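Local coordinates for Pyrsv_gp04 (Pyrobaculum spherical virus, PDB 2VXZ), which is of unknown function but probably binds DNA as a transcriptional regulator of a virus that infects hyperthermophilic archaea, at residues A[46-50]-A[51-55]; A[92-96]-A[97-101]; A[100-103]-A[104-107]. One frame throughout, in Å; residues are numbered along the deposited sequence.

Contact 1: residues A[46-50]-A[51-55]; sequences YVLEK and EGRVT
L48 and V54 meet where a Schellman motif ends helix 38-50, and they show how such a turn folds an apolar residue back onto the last helical turn. The two side chains run across one another: CB of L48 lies 3.7 Å from CG2 of V54, and CD1 of L48 approaches CG1. With CG1 of V54 anti to its carbonyl carbon (chi1 -57°), CG2 falls between the backbone N and that carbon and touches the N of E49 as well as L48. L13, I16 and L20 of helix 7-20 pack on this pair. In contrast, V47 and E51 lie side by side and point the same way, CG1 of V47 being 3.7 Å from OE2 of E51, a carboxylate oxygen weakly bonded to H5.

The backbone makes the reversal. R53 N reaches L48 O at 2.8 Å, and G52, with positive phi, gives its N-H to E49 O at 3.0 Å from well above the carbonyl plane. The topology is that of a winged helix, in which this turn leads from the third helix into strand 55-59. One water completes the closure, donating to E49 O and to V54 O at 2.7 Å each.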
loop_
_atom_site.group_PDB
_atom_site.type_symbol
_atom_site.label_atom_id
_atom_site.label_comp_id
_atom_site.label_asym_id
_atom_site.label_seq_id
_atom_site.Cartn_x
_atom_site.Cartn_y
_atom_site.Cartn_z
ATOM N N TYR A 46 10.868 -1.381 -14.115
ATOM C CA TYR A 46 10.759 -2.205 -15.306
ATOM C C TYR A 46 12.000 -3.087 -15.539
ATOM O O TYR A 46 11.885 -4.289 -15.841
ATOM C CB TYR A 46 10.515 -1.307 -16.519
ATOM C CG TYR A 46 10.501 -2.042 -17.834
ATOM C CD1 TYR A 46 9.431 -2.855 -18.185
ATOM C CD2 TYR A 46 11.549 -1.922 -18.729
ATOM C CE1 TYR A 46 9.418 -3.533 -19.399
ATOM C CE2 TYR A 46 11.540 -2.594 -19.943
ATOM C CZ TYR A 46 10.473 -3.398 -20.265
ATOM O OH TYR A 46 10.472 -4.056 -21.477
ATOM N N VAL A 47 13.180 -2.492 -15.422
ATOM C CA VAL A 47 14.413 -3.240 -15.585
ATOM C C VAL A 47 14.497 -4.383 -14.561
ATOM O O VAL A 47 14.863 -5.504 -14.915
ATOM C CB VAL A 47 15.642 -2.318 -15.486
ATOM C CG1 VAL A 47 16.926 -3.129 -15.371
ATOM C CG2 VAL A 47 15.701 -1.391 -16.705
ATOM N N LEU A 48 14.171 -4.089 -13.305
ATOM C CA LEU A 48 14.153 -5.115 -12.240
ATOM C C LEU A 48 13.147 -6.240 -12.520
ATOM O O LEU A 48 13.442 -7.424 -12.283
ATOM C CB LEU A 48 13.870 -4.488 -10.873
ATOM C CG LEU A 48 14.990 -3.616 -10.296
ATOM C CD1 LEU A 48 14.507 -2.894 -9.030
ATOM C CD2 LEU A 48 16.268 -4.426 -10.004
ATOM N N GLU A 49 11.983 -5.865 -13.041
ATOM C CA GLU A 49 10.928 -6.818 -13.382
ATOM C C GLU A 49 11.400 -7.748 -14.499
ATOM O O GLU A 49 11.196 -8.958 -14.436
ATOM C CB GLU A 49 9.673 -6.047 -13.791
ATOM C CG GLU A 49 8.366 -6.812 -13.779
ATOM C CD GLU A 49 7.164 -5.870 -13.941
ATOM O OE1 GLU A 49 7.320 -4.801 -14.577
ATOM O OE2 GLU A 49 6.079 -6.191 -13.426
ATOM N N LYS A 50 12.041 -7.182 -15.517
ATOM C CA LYS A 50 12.556 -7.974 -16.632
ATOM C C LYS A 50 13.654 -8.927 -16.172
ATOM O O LYS A 50 13.770 -10.029 -16.689
ATOM C CB LYS A 50 13.089 -7.062 -17.738
ATOM C CG LYS A 50 11.992 -6.313 -18.490
ATOM C CD LYS A 50 11.275 -7.180 -19.532
ATOM C CE LYS A 50 12.216 -7.639 -20.632
ATOM N NZ LYS A 50 11.564 -7.680 -21.974
ATOM N N GLU A 51 14.443 -8.487 -15.195
ATOM C CA GLU A 51 15.481 -9.307 -14.576
ATOM C C GLU A 51 14.943 -10.324 -13.558
ATOM O O GLU A 51 15.717 -11.103 -12.998
ATOM C CB GLU A 51 16.505 -8.403 -13.892
ATOM C CG GLU A 51 17.385 -7.617 -14.859
ATOM C CD GLU A 51 18.372 -6.711 -14.142
ATOM O OE1 GLU A 51 18.325 -6.650 -12.890
ATOM O OE2 GLU A 51 19.184 -6.055 -14.831
ATOM N N GLY A 52 13.637 -10.305 -13.308
ATOM C CA GLY A 52 13.009 -11.236 -12.369
ATOM C C GLY A 52 13.163 -10.869 -10.893
ATOM O O GLY A 52 12.780 -11.654 -10.022
ATOM N N ARG A 53 13.682 -9.674 -10.613
ATOM C CA ARG A 53 14.018 -9.257 -9.232
ATOM C C ARG A 53 12.859 -8.640 -8.460
ATOM O O ARG A 53 12.884 -8.610 -7.228
ATOM C CB ARG A 53 15.170 -8.249 -9.235
ATOM C CG ARG A 53 16.475 -8.740 -9.848
ATOM C CD ARG A 53 17.048 -9.965 -9.132
ATOM N NE ARG A 53 17.338 -9.756 -7.707
ATOM C CZ ARG A 53 18.524 -9.399 -7.199
ATOM N NH1 ARG A 53 19.566 -9.160 -7.986
ATOM N NH2 ARG A 53 18.669 -9.270 -5.884
ATOM N N VAL A 54 11.863 -8.121 -9.166
ATOM C CA VAL A 54 10.658 -7.626 -8.517
ATOM C C VAL A 54 9.429 -8.073 -9.277
ATOM O O VAL A 54 9.519 -8.511 -10.435
ATOM C CB VAL A 54 10.620 -6.083 -8.412
ATOM C CG1 VAL A 54 11.833 -5.553 -7.674
ATOM C CG2 VAL A 54 10.493 -5.453 -9.808
ATOM N N THR A 55 8.286 -7.954 -8.609
ATOM C CA THR A 55 6.981 -8.177 -9.205
ATOM C C THR A 55 6.130 -6.940 -8.951
ATOM O O THR A 55 6.200 -6.355 -7.874
ATOM C CB THR A 55 6.249 -9.383 -8.550
ATOM O OG1 THR A 55 7.132 -10.508 -8.471
ATOM C CG2 THR A 55 5.026 -9.755 -9.359
HETATM O O HOH W 1 9.722 -10.209 -12.568
#

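Contact 2: residues A[92-96]-A[97-101]; sequences LKFIS and PPRLH
S96 is the N-cap of helix 97-106, and its side chain accepts from R99, three residues on, a worked example of how a serine begins a helix whose first turn holds two prolines. P97 and P98 have no N-H, so R99 is the first residue of the helix able to offer one, and its backbone N gives a weak bond to S96 OG at 3.3 Å. A first torsion of 65° sets OG between the backbone N and the carbonyl carbon of S96, where it also touches CB and CG of R99. The same hydroxyl is hydrogen-bonded to E148 OE2, a second partner that helps to fix its rotation. The carbonyl of S96 starts the regular helical ladder: L100 N meets S96 O at 2.9 Å, with an N-H...O angle of 162°.

Packing is tight at the cap itself, where S96 CB is only 3.4 Å from P97 CD. On the buried side, I95 CD1 comes within 4.0 Å of L100 CD1 and equally near L100 CB, and both residues pack against L135 of helix 125-139, with V87 and V83 of helix 69-89 at the same core. I95 is also held in the two-stranded antiparallel sheet by backbone bonding to Y151.

The solvent side is looser. There the long chain of R99, extended as far as CD and then bent, runs back along the strand, and its guanidinium crosses the exposed ring of F94 with the two planes 41° apart. This is partial overlap and not a flat stack: F94 CE1 sits over one guanidinium face, 3.8 Å above its plane and offset toward the rim. L92 takes the edge of the same group, its CD2 lying in the plane 3.8 Å from R99 NH2.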
loop_
_atom_site.group_PDB
_atom_site.type_symbol
_atom_site.label_atom_id
_atom_site.label_comp_id
_atom_site.label_asym_id
_atom_site.label_seq_id
_atom_site.Cartn_x
_atom_site.Cartn_y
_atom_site.Cartn_z
ATOM N N LEU A 92 -15.949 -1.124 15.915
ATOM C CA LEU A 92 -16.674 -0.623 14.750
ATOM C C LEU A 92 -17.552 -1.677 14.088
ATOM O O LEU A 92 -17.122 -2.802 13.834
ATOM C CB LEU A 92 -15.694 -0.047 13.725
ATOM C CG LEU A 92 -14.793 1.094 14.211
ATOM C CD1 LEU A 92 -13.988 1.650 13.054
ATOM C CD2 LEU A 92 -15.599 2.224 14.887
ATOM N N LYS A 93 -18.790 -1.276 13.798
ATOM C CA LYS A 93 -19.750 -2.119 13.108
ATOM C C LYS A 93 -19.783 -1.790 11.614
ATOM O O LYS A 93 -20.340 -2.539 10.809
ATOM C CB LYS A 93 -21.133 -1.940 13.733
ATOM C CG LYS A 93 -21.154 -2.174 15.252
ATOM C CD LYS A 93 -20.602 -3.546 15.627
ATOM C CE LYS A 93 -20.587 -3.804 17.140
ATOM N NZ LYS A 93 -20.094 -2.628 17.924
ATOM N N PHE A 94 -19.159 -0.678 11.245
ATOM C CA PHE A 94 -19.033 -0.307 9.841
ATOM C C PHE A 94 -17.765 0.505 9.677
ATOM O O PHE A 94 -17.252 1.058 10.654
ATOM C CB PHE A 94 -20.243 0.513 9.376
ATOM C CG PHE A 94 -20.355 1.856 10.043
ATOM C CD1 PHE A 94 -19.798 2.982 9.468
ATOM C CD2 PHE A 94 -20.987 1.980 11.270
ATOM C CE1 PHE A 94 -19.887 4.217 10.090
ATOM C CE2 PHE A 94 -21.073 3.198 11.905
ATOM C CZ PHE A 94 -20.531 4.329 11.311
ATOM N N ILE A 95 -17.279 0.588 8.438
ATOM C CA ILE A 95 -16.050 1.319 8.148
ATOM C C ILE A 95 -16.069 1.809 6.696
ATOM O O ILE A 95 -16.668 1.188 5.820
ATOM C CB ILE A 95 -14.800 0.448 8.442
ATOM C CG1 ILE A 95 -13.525 1.300 8.431
ATOM C CG2 ILE A 95 -14.706 -0.707 7.473
ATOM C CD1 ILE A 95 -12.403 0.708 9.230
ATOM N N SER A 96 -15.443 2.964 6.477
ATOM C CA SER A 96 -15.355 3.607 5.182
ATOM C C SER A 96 -13.891 4.019 4.959
ATOM O O SER A 96 -13.125 4.101 5.906
ATOM C CB SER A 96 -16.240 4.848 5.134
ATOM O OG SER A 96 -15.787 5.865 6.037
ATOM N N PRO A 97 -13.504 4.274 3.706
ATOM C CA PRO A 97 -12.106 4.670 3.478
ATOM C C PRO A 97 -11.647 5.912 4.260
ATOM O O PRO A 97 -10.544 5.899 4.816
ATOM C CB PRO A 97 -12.043 4.851 1.951
ATOM C CG PRO A 97 -13.149 3.966 1.431
ATOM C CD PRO A 97 -14.247 4.121 2.442
ATOM N N PRO A 98 -12.474 6.980 4.322
ATOM C CA PRO A 98 -12.041 8.136 5.104
ATOM C C PRO A 98 -11.920 7.830 6.582
ATOM O O PRO A 98 -11.005 8.301 7.236
ATOM C CB PRO A 98 -13.160 9.155 4.864
ATOM C CG PRO A 98 -13.805 8.730 3.621
ATOM C CD PRO A 98 -13.751 7.259 3.633
ATOM N N ARG A 99 -12.848 7.049 7.117
ATOM C CA ARG A 99 -12.762 6.682 8.537
ATOM C C ARG A 99 -11.517 5.845 8.837
ATOM O O ARG A 99 -10.863 6.027 9.863
ATOM C CB ARG A 99 -14.032 5.976 8.985
ATOM C CG ARG A 99 -15.163 6.965 9.190
ATOM C CD ARG A 99 -16.454 6.278 9.563
ATOM N NE ARG A 99 -16.417 5.619 10.872
ATOM C CZ ARG A 99 -17.002 6.071 11.984
ATOM N NH1 ARG A 99 -17.664 7.226 12.007
ATOM N NH2 ARG A 99 -16.915 5.354 13.097
ATOM N N LEU A 100 -11.196 4.934 7.934
ATOM C CA LEU A 100 -10.005 4.117 8.089
ATOM C C LEU A 100 -8.767 4.984 7.986
ATOM O O LEU A 100 -7.843 4.839 8.774
ATOM C CB LEU A 100 -9.976 2.997 7.056
ATOM C CG LEU A 100 -8.728 2.115 7.083
ATOM C CD1 LEU A 100 -8.567 1.434 8.443
ATOM C CD2 LEU A 100 -8.769 1.082 5.941
ATOM N N HIS A 101 -8.737 5.891 7.007
ATOM C CA HIS A 101 -7.608 6.814 6.918
ATOM C C HIS A 101 -7.409 7.549 8.243
ATOM O O HIS A 101 -6.278 7.647 8.757
ATOM C CB HIS A 101 -7.759 7.831 5.789
ATOM C CG HIS A 101 -6.544 8.688 5.601
ATOM N ND1 HIS A 101 -6.502 10.021 5.945
ATOM C CD2 HIS A 101 -5.311 8.382 5.134
ATOM C CE1 HIS A 101 -5.304 10.506 5.679
ATOM N NE2 HIS A 101 -4.558 9.530 5.194
#

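Contact 3: residues A[100-103]-A[104-107]; sequences LHDL and IIKD
I105 meets H101 through a pair of torsions that suit each other. In I105 a chi1 of 62° puts CG1 between the backbone N and the carbonyl carbon, which leaves CG2 anti to the carbonyl carbon. In H101 the ring carbon CG is anti to the backbone N (chi1 -174°), which carries the imidazole to the side chain one turn on. CG2 of I105 then rests over one face of the ring, 4.0 Å from its centroid and 27° off the normal, a CH-pi contact, and comes closest to H101 NE2, at 3.6 Å. CD1 reaches the same ring at CE1, 3.8 Å away. Both ring nitrogens are hydrogen-bonded, NE2 to I120 O and ND1 to R123 NE, and together these bonds hold the plane against which the isoleucine packs.

One residue back the same spacing joins L100 and I104, with CD1 of I104 3.8 Å from CG of L100. I104 is buried between L131, L86 and F114, which belong to three different helices.

The main chain beneath these pairs is ordinary helix at first, with I104 N bonded to L100 O at 2.9 Å and I105 N to H101 O at 3.0 Å. It then slackens. K106 N still bonds to D102 O, at 3.2 Å, while the bond from D107 N to L103 O is weak. D102 turns its carboxylate to R123, forming a salt bridge with the arginine that also serves H101.

D107 serves both helices: its backbone N bonds back into the preceding turn, while its OD2 accepts from A110 N and makes a salt bridge with R85. The arrangement is typical of two successive helices joined by an aspartate N-cap, here between helices 97-106 and 108-115.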
loop_
_atom_site.group_PDB
_atom_site.type_symbol
_atom_site.label_atom_id
_atom_site.label_comp_id
_atom_site.label_asym_id
_atom_site.label_seq_id
_atom_site.Cartn_x
_atom_site.Cartn_y
_atom_site.Cartn_z
ATOM N N LEU A 100 -11.196 4.934 7.934
ATOM C CA LEU A 100 -10.005 4.117 8.089
ATOM C C LEU A 100 -8.767 4.984 7.986
ATOM O O LEU A 100 -7.843 4.839 8.774
ATOM C CB LEU A 100 -9.976 2.997 7.056
ATOM C CG LEU A 100 -8.728 2.115 7.083
ATOM C CD1 LEU A 100 -8.567 1.434 8.443
ATOM C CD2 LEU A 100 -8.769 1.082 5.941
ATOM N N HIS A 101 -8.737 5.891 7.007
ATOM C CA HIS A 101 -7.608 6.814 6.918
ATOM C C HIS A 101 -7.409 7.549 8.243
ATOM O O HIS A 101 -6.278 7.647 8.757
ATOM C CB HIS A 101 -7.759 7.831 5.789
ATOM C CG HIS A 101 -6.544 8.688 5.601
ATOM N ND1 HIS A 101 -6.502 10.021 5.945
ATOM C CD2 HIS A 101 -5.311 8.382 5.134
ATOM C CE1 HIS A 101 -5.304 10.506 5.679
ATOM N NE2 HIS A 101 -4.558 9.530 5.194
ATOM N N ASP A 102 -8.506 8.056 8.802
ATOM C CA ASP A 102 -8.422 8.810 10.038
ATOM C C ASP A 102 -7.906 7.935 11.178
ATOM O O ASP A 102 -7.070 8.387 11.968
ATOM C CB ASP A 102 -9.771 9.396 10.411
ATOM C CG ASP A 102 -9.650 10.704 11.177
ATOM O OD1 ASP A 102 -9.035 11.664 10.662
ATOM O OD2 ASP A 102 -10.175 10.770 12.293
ATOM N N LEU A 103 -8.373 6.687 11.268
ATOM C CA LEU A 103 -7.883 5.801 12.339
ATOM C C LEU A 103 -6.393 5.487 12.164
ATOM O O LEU A 103 -5.647 5.392 13.151
ATOM C CB LEU A 103 -8.682 4.499 12.425
ATOM C CG LEU A 103 -10.124 4.637 12.911
ATOM C CD1 LEU A 103 -10.849 3.337 12.696
ATOM C CD2 LEU A 103 -10.159 5.057 14.397
ATOM N N ILE A 104 -5.961 5.323 10.923
ATOM C CA ILE A 104 -4.554 5.033 10.641
ATOM C C ILE A 104 -3.658 6.194 11.039
ATOM O O ILE A 104 -2.715 6.001 11.773
ATOM C CB ILE A 104 -4.333 4.678 9.174
ATOM C CG1 ILE A 104 -4.932 3.314 8.862
ATOM C CG2 ILE A 104 -2.862 4.687 8.814
ATOM C CD1 ILE A 104 -5.042 3.044 7.339
ATOM N N ILE A 105 -3.963 7.406 10.595
ATOM C CA ILE A 105 -3.037 8.521 10.847
ATOM C C ILE A 105 -2.991 8.942 12.317
ATOM O O ILE A 105 -1.986 9.521 12.758
ATOM C CB ILE A 105 -3.283 9.754 9.926
ATOM C CG1 ILE A 105 -4.672 10.348 10.153
ATOM C CG2 ILE A 105 -3.007 9.392 8.465
ATOM C CD1 ILE A 105 -4.967 11.565 9.300
ATOM N N LYS A 106 -4.051 8.634 13.067
ATOM C CA LYS A 106 -4.124 8.907 14.512
ATOM C C LYS A 106 -3.484 7.828 15.402
ATOM O O LYS A 106 -3.290 8.054 16.601
ATOM C CB LYS A 106 -5.582 9.099 14.948
ATOM C CG LYS A 106 -6.173 10.451 14.586
ATOM C CD LYS A 106 -7.037 11.032 15.726
ATOM C CE LYS A 106 -6.210 11.564 16.936
ATOM N NZ LYS A 106 -5.492 12.891 16.768
ATOM N N ASP A 107 -3.193 6.659 14.845
ATOM C CA ASP A 107 -2.579 5.580 15.605
ATOM C C ASP A 107 -1.113 5.440 15.210
ATOM O O ASP A 107 -0.809 5.124 14.059
ATOM C CB ASP A 107 -3.314 4.268 15.358
ATOM C CG ASP A 107 -2.691 3.111 16.108
ATOM O OD1 ASP A 107 -2.958 2.971 17.311
ATOM O OD2 ASP A 107 -1.919 2.346 15.514
#

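Contact 1 comes first along the chain, and contact 3 begins on the residues where contact 2 ends; in space they fall into two groups. Contact 1 closes the C-terminal end of helix 38-50, in the winged-helix part, on the opposite side of the chain's centre from the others; its centre is about 35 Å from that of contact 2 and about 33 Å from that of contact 3. Contacts 2 and 3 share L100 and H101 on helix 97-106, with centres about 9 Å apart, and they touch where L92 CD1 lies 3.6 Å from L103 CD1. Both belong to the putative transcriptional regulator domain. Together they describe one helix from its serine cap to the aspartate that starts its successor.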